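Local coordinates for hypothetical protein yxiM (Bacillus subtilis, PDB 2O14), which probably acts as an esterase of the GDSL (SGNH) hydrolase family, joined to a galactose-binding-like domain, although its natural substrate is not established, at residues 210-215 with 240-245; 249-254 with 298-303. All blocks are in the same frame, centred on the assembly; numbering follows the deposited sequence.

Interaction 1: 210-215 with 240-245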
loop_
_atom_site.group_PDB
_atom_site.type_symbol
_atom_site.label_atom_id
_atom_site.label_comp_id
_atom_site.label_asym_id
_atom_site.label_seq_id
_atom_site.Cartn_x
_atom_site.Cartn_y
_atom_site.Cartn_z
ATOM N N GLN A 210 -9.990 -4.515 -4.967
ATOM C CA GLN A 210 -10.440 -4.790 -3.605
ATOM C C GLN A 210 -11.788 -4.170 -3.237
ATOM O O GLN A 210 -12.184 -3.123 -3.761
ATOM C CB GLN A 210 -9.381 -4.336 -2.595
ATOM C CG GLN A 210 -9.633 -4.841 -1.174
ATOM C CD GLN A 210 -9.689 -6.356 -1.101
ATOM O OE1 GLN A 210 -8.730 -7.019 -0.680
ATOM N NE2 GLN A 210 -10.808 -6.919 -1.535
ATOM N N ILE A 211 -12.485 -4.851 -2.334
ATOM C CA ILE A 211 -13.786 -4.425 -1.828
ATOM C C ILE A 211 -13.633 -4.310 -0.310
ATOM O O ILE A 211 -12.600 -4.695 0.238
ATOM C CB ILE A 211 -14.879 -5.475 -2.152
ATOM C CG1 ILE A 211 -14.475 -6.835 -1.578
ATOM C CG2 ILE A 211 -15.074 -5.592 -3.674
ATOM C CD1 ILE A 211 -15.526 -7.925 -1.773
ATOM N N ALA A 212 -14.653 -3.797 0.368
ATOM C CA ALA A 212 -14.603 -3.637 1.819
ATOM C C ALA A 212 -14.399 -4.951 2.579
ATOM O O ALA A 212 -13.563 -5.031 3.481
ATOM C CB ALA A 212 -15.884 -2.952 2.315
ATOM N N ARG A 213 -15.173 -5.974 2.224
ATOM C CA ARG A 213 -15.077 -7.265 2.902
ATOM C C ARG A 213 -13.650 -7.805 2.836
ATOM O O ARG A 213 -13.089 -8.211 3.853
ATOM C CB ARG A 213 -16.040 -8.275 2.268
ATOM C CG ARG A 213 -16.226 -9.556 3.067
ATOM C CD ARG A 213 -16.860 -10.632 2.209
ATOM N NE ARG A 213 -18.199 -10.283 1.737
ATOM C CZ ARG A 213 -18.606 -10.428 0.478
ATOM N NH1 ARG A 213 -19.845 -10.104 0.133
ATOM N NH2 ARG A 213 -17.763 -10.871 -0.448
ATOM N N GLY A 214 -13.075 -7.804 1.637
ATOM C CA GLY A 214 -11.719 -8.296 1.455
ATOM C C GLY A 214 -10.668 -7.489 2.203
ATOM O O GLY A 214 -9.777 -8.051 2.832
ATOM N N PHE A 215 -10.762 -6.168 2.132
ATOM C CA PHE A 215 -9.806 -5.315 2.816
ATOM C C PHE A 215 -9.841 -5.633 4.306
ATOM O O PHE A 215 -8.806 -5.690 4.969
ATOM C CB PHE A 215 -10.153 -3.839 2.578
ATOM C CG PHE A 215 -9.048 -2.892 2.945
ATOM C CD1 PHE A 215 -8.854 -2.499 4.265
ATOM C CD2 PHE A 215 -8.161 -2.432 1.972
ATOM C CE1 PHE A 215 -7.785 -1.662 4.612
ATOM C CE2 PHE A 215 -7.096 -1.601 2.307
ATOM C CZ PHE A 215 -6.905 -1.215 3.629
ATOM N N ILE A 240 -16.108 1.107 -5.389
ATOM C CA ILE A 240 -16.132 0.855 -6.819
ATOM C C ILE A 240 -16.393 -0.617 -7.127
ATOM O O ILE A 240 -17.411 -0.964 -7.734
ATOM C CB ILE A 240 -14.805 1.301 -7.480
ATOM C CG1 ILE A 240 -14.621 2.810 -7.300
ATOM C CG2 ILE A 240 -14.810 0.952 -8.967
ATOM C CD1 ILE A 240 -13.323 3.342 -7.885
ATOM N N ASN A 241 -15.482 -1.483 -6.695
ATOM C CA ASN A 241 -15.603 -2.919 -6.934
ATOM C C ASN A 241 -16.733 -3.535 -6.120
ATOM O O ASN A 241 -17.291 -4.574 -6.485
ATOM C CB ASN A 241 -14.274 -3.603 -6.595
ATOM C CG ASN A 241 -13.131 -3.099 -7.463
ATOM O OD1 ASN A 241 -12.963 -3.535 -8.604
ATOM N ND2 ASN A 241 -12.355 -2.162 -6.934
ATOM N N ASP A 242 -17.073 -2.882 -5.016
ATOM C CA ASP A 242 -18.129 -3.362 -4.144
ATOM C C ASP A 242 -19.487 -3.464 -4.837
ATOM O O ASP A 242 -20.330 -4.273 -4.436
ATOM C CB ASP A 242 -18.235 -2.447 -2.924
ATOM C CG ASP A 242 -16.918 -2.328 -2.177
ATOM O OD1 ASP A 242 -15.974 -1.719 -2.719
ATOM O OD2 ASP A 242 -16.823 -2.859 -1.053
ATOM N N THR A 243 -19.699 -2.659 -5.875
ATOM C CA THR A 243 -20.970 -2.671 -6.591
ATOM C C THR A 243 -21.076 -3.799 -7.614
ATOM O O THR A 243 -22.159 -4.061 -8.145
ATOM C CB THR A 243 -21.234 -1.324 -7.309
ATOM O OG1 THR A 243 -20.184 -1.061 -8.247
ATOM C CG2 THR A 243 -21.311 -0.186 -6.295
ATOM N N ASN A 244 -19.957 -4.459 -7.895
ATOM C CA ASN A 244 -19.945 -5.573 -8.839
ATOM C C ASN A 244 -20.715 -6.731 -8.193
ATOM O O ASN A 244 -20.394 -7.158 -7.083
ATOM C CB ASN A 244 -18.507 -6.006 -9.123
ATOM C CG ASN A 244 -18.403 -6.983 -10.285
ATOM O OD1 ASN A 244 -19.265 -7.847 -10.478
ATOM N ND2 ASN A 244 -17.330 -6.859 -11.057
ATOM N N PRO A 245 -21.740 -7.253 -8.883
ATOM C CA PRO A 245 -22.574 -8.361 -8.397
ATOM C C PRO A 245 -21.834 -9.647 -8.020
ATOM O O PRO A 245 -22.257 -10.356 -7.108
ATOM C CB PRO A 245 -23.549 -8.602 -9.554
ATOM C CG PRO A 245 -23.633 -7.266 -10.223
ATOM C CD PRO A 245 -22.199 -6.797 -10.207
HETATM O O HOH W 1 -13.688 -0.546 -4.610
#
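Asp242 OD2 receives the backbone N-H of Ala212, the tight point of this contact: Ala212 N lies 2.8 Å from Asp242 OD2, the N-H...O angle is 174°, and the donor arrives on the syn side of the carboxylate, 18° out of its plane. Ile211 is the N-cap residue of helix 212-217, so the carboxylate binds an amide of the first turn. The packing around it is close. Ile211 CB is 3.4 Å from Asp242 OD2, Ala212 CB 3.5 Å from the same oxygen, and Asp242 OD1 faces Ile211 CA. Asp242 CG sits beside its own backbone N, anti to the carbonyl carbon, and from there OD2 reaches Ala212 N. Next to this, Ile211 CG2 rests against Asn241 CB at 3.6 Å.

The Gln210 side is looser and wetter. Asn241 ND2 gives Gln210 O only a weak hydrogen bond, 3.3 Å long and bent to 128°. A water accepts from Asn241 N at 2.9 Å and lies 3.1 Å from Gln210 O, bridging the two backbones. An alanine in place of Asp242 would probably leave the Ala212 N-H without its acceptor and open a gap beside Ile211 CB.

Gly239-Ile240-Asn241-Asp242 matches the GxND block of SGNH hydrolases, whose asparagine contributes to the oxyanion hole in relatives. The chemistry is consistent with division of labour: the aspartate anchors the turn to a helix N-terminus, whose N-H would tend to stabilise negative charge while nearby Glu249 would oppose it, leaving its ionisation uncertain; the asparagine side chain, beside the probable active site, makes only a weak hydrogen bond across this contact.

Interaction 2: 249-254 with 298-303; sequences ESEAEF and RASILA
Glu251 and Ser300 meet in the one hydrogen bond between segments 249-254 and 298-303, which lie on helices 251-266 and 298-307. From CB, which is directed toward the other helix, the glutamate chain runs out extended, with CG anti to the backbone N (chi1 -168°). CG passes tightly by Ser300 OG at 3.0 Å, CD lies 3.2 Å from the same oxygen, and at the tip Glu251 OE2, 2.7 Å from Ser300 OG, accepts the hydroxyl hydrogen through its anti lone pair. Glu251 OE2 also has Ala299 CB 3.8 Å away.

One turn further along, the Phe254 ring presents its edge: Ser300 CB and Ile301 CG1 both lie near the ring plane, with Phe254 CE2 4.0 Å from Ser300 CB and Phe254 CZ 3.9 Å from Ile301 CG1. Tyr297 meets the same ring with planes at about 45°. Ser300 is thus used twice, its hydroxyl by the glutamate and its CB by the aromatic edge.

These helices connect successive parallel strands of the SGNH domain, 233-237 to 271-275 and 271-275 to 311-313. The contact implies a mixed interface, in which the carboxylate of partly exposed Glu251 probably orients the serine O-H beside a buried apolar edge.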
loop_
_atom_site.group_PDB
_atom_site.type_symbol
_atom_site.label_atom_id
_atom_site.label_comp_id
_atom_site.label_asym_id
_atom_site.label_seq_id
_atom_site.Cartn_x
_atom_site.Cartn_y
_atom_site.Cartn_z
ATOM N N GLU A 249 -21.963 -8.467 -2.513
ATOM C CA GLU A 249 -21.843 -7.608 -1.341
ATOM C C GLU A 249 -22.816 -6.446 -1.484
ATOM O O GLU A 249 -22.512 -5.451 -2.145
ATOM C CB GLU A 249 -20.414 -7.075 -1.205
ATOM C CG GLU A 249 -20.244 -6.113 -0.039
ATOM C CD GLU A 249 -18.904 -5.401 -0.046
ATOM O OE1 GLU A 249 -17.923 -5.945 0.506
ATOM O OE2 GLU A 249 -18.832 -4.297 -0.618
ATOM N N SER A 250 -23.988 -6.582 -0.865
ATOM C CA SER A 250 -25.023 -5.559 -0.935
ATOM C C SER A 250 -24.533 -4.256 -0.334
ATOM O O SER A 250 -23.512 -4.222 0.360
ATOM C CB SER A 250 -26.274 -6.008 -0.179
ATOM O OG SER A 250 -26.058 -5.954 1.223
ATOM N N GLU A 251 -25.266 -3.179 -0.599
ATOM C CA GLU A 251 -24.892 -1.885 -0.054
ATOM C C GLU A 251 -24.973 -1.992 1.462
ATOM O O GLU A 251 -24.170 -1.406 2.184
ATOM C CB GLU A 251 -25.838 -0.789 -0.560
ATOM C CG GLU A 251 -25.328 0.615 -0.259
ATOM C CD GLU A 251 -26.131 1.701 -0.948
ATOM O OE1 GLU A 251 -26.726 1.425 -2.014
ATOM O OE2 GLU A 251 -26.147 2.838 -0.431
ATOM N N ALA A 252 -25.944 -2.761 1.938
ATOM C CA ALA A 252 -26.116 -2.956 3.370
ATOM C C ALA A 252 -24.877 -3.625 3.968
ATOM O O ALA A 252 -24.356 -3.173 4.989
ATOM C CB ALA A 252 -27.354 -3.805 3.639
ATOM N N GLU A 253 -24.400 -4.698 3.335
ATOM C CA GLU A 253 -23.220 -5.391 3.850
ATOM C C GLU A 253 -22.040 -4.432 3.793
ATOM O O GLU A 253 -21.277 -4.303 4.749
ATOM C CB GLU A 253 -22.895 -6.639 3.021
ATOM C CG GLU A 253 -22.026 -7.649 3.778
ATOM C CD GLU A 253 -21.342 -8.668 2.874
ATOM O OE1 GLU A 253 -21.969 -9.119 1.889
ATOM O OE2 GLU A 253 -20.173 -9.027 3.161
ATOM N N PHE A 254 -21.897 -3.764 2.658
ATOM C CA PHE A 254 -20.825 -2.802 2.461
ATOM C C PHE A 254 -20.772 -1.833 3.637
ATOM O O PHE A 254 -19.727 -1.645 4.261
ATOM C CB PHE A 254 -21.068 -2.030 1.166
ATOM C CG PHE A 254 -20.215 -0.810 1.022
ATOM C CD1 PHE A 254 -18.867 -0.922 0.691
ATOM C CD2 PHE A 254 -20.762 0.459 1.213
ATOM C CE1 PHE A 254 -18.069 0.213 0.549
ATOM C CE2 PHE A 254 -19.975 1.606 1.074
ATOM C CZ PHE A 254 -18.623 1.484 0.740
ATOM N N ARG A 298 -21.939 5.615 -2.946
ATOM C CA ARG A 298 -21.666 6.919 -2.340
ATOM C C ARG A 298 -22.618 7.263 -1.202
ATOM O O ARG A 298 -22.206 7.817 -0.184
ATOM C CB ARG A 298 -21.727 8.023 -3.402
ATOM C CG ARG A 298 -21.612 9.438 -2.840
ATOM C CD ARG A 298 -21.219 10.439 -3.915
ATOM N NE ARG A 298 -21.200 11.809 -3.403
ATOM C CZ ARG A 298 -22.285 12.551 -3.210
ATOM N NH1 ARG A 298 -23.484 12.063 -3.490
ATOM N NH2 ARG A 298 -22.171 13.776 -2.722
ATOM N N ALA A 299 -23.892 6.934 -1.377
ATOM C CA ALA A 299 -24.903 7.225 -0.366
ATOM C C ALA A 299 -24.528 6.680 1.016
ATOM O O ALA A 299 -24.670 7.374 2.027
ATOM C CB ALA A 299 -26.253 6.659 -0.811
ATOM N N SER A 300 -24.047 5.440 1.055
ATOM C CA SER A 300 -23.660 4.802 2.311
ATOM C C SER A 300 -22.421 5.424 2.927
ATOM O O SER A 300 -22.297 5.495 4.151
ATOM C CB SER A 300 -23.417 3.306 2.097
ATOM O OG SER A 300 -24.626 2.647 1.769
ATOM N N ILE A 301 -21.497 5.861 2.079
ATOM C CA ILE A 301 -20.271 6.485 2.557
ATOM C C ILE A 301 -20.597 7.806 3.263
ATOM O O ILE A 301 -20.025 8.115 4.309
ATOM C CB ILE A 301 -19.288 6.741 1.388
ATOM C CG1 ILE A 301 -18.937 5.413 0.712
ATOM C CG2 ILE A 301 -18.017 7.401 1.901
ATOM C CD1 ILE A 301 -18.077 5.557 -0.523
ATOM N N LEU A 302 -21.520 8.580 2.697
ATOM C CA LEU A 302 -21.907 9.856 3.303
ATOM C C LEU A 302 -22.553 9.592 4.662
ATOM O O LEU A 302 -22.222 10.234 5.658
ATOM C CB LEU A 302 -22.897 10.602 2.403
ATOM C CG LEU A 302 -22.432 10.917 0.977
ATOM C CD1 LEU A 302 -23.588 11.502 0.185
ATOM C CD2 LEU A 302 -21.258 11.884 1.012
ATOM N N ALA A 303 -23.473 8.634 4.692
ATOM C CA ALA A 303 -24.170 8.279 5.922
ATOM C C ALA A 303 -23.202 7.826 7.016
ATOM O O ALA A 303 -23.309 8.253 8.168
ATOM C CB ALA A 303 -25.188 7.183 5.638
#

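How the interactions relate
Interactions 1 and 2 follow one another along the chain, have centres about 11 Å apart and touch. Asp242 OD2 of interaction 1 lies 2.5 Å from Glu249 OE2 of interaction 2, so short that one acid may be protonated or the distance imprecise. The same Asp242 OD2 packs 3.3 Å from Phe254 CD1, on the ring whose opposite edge reaches helix 298-307. A salt bridge, Arg213 NE to Glu253 OE2 at 2.7 Å, ties the start of helix 212-217 to that of helix 251-266. Interaction 1 adjoins the probable catalytic centre: the Asn241 side chain is about 5 Å from that of Ser171 and about 6 Å from that of His342. Interaction 2 lies away from it.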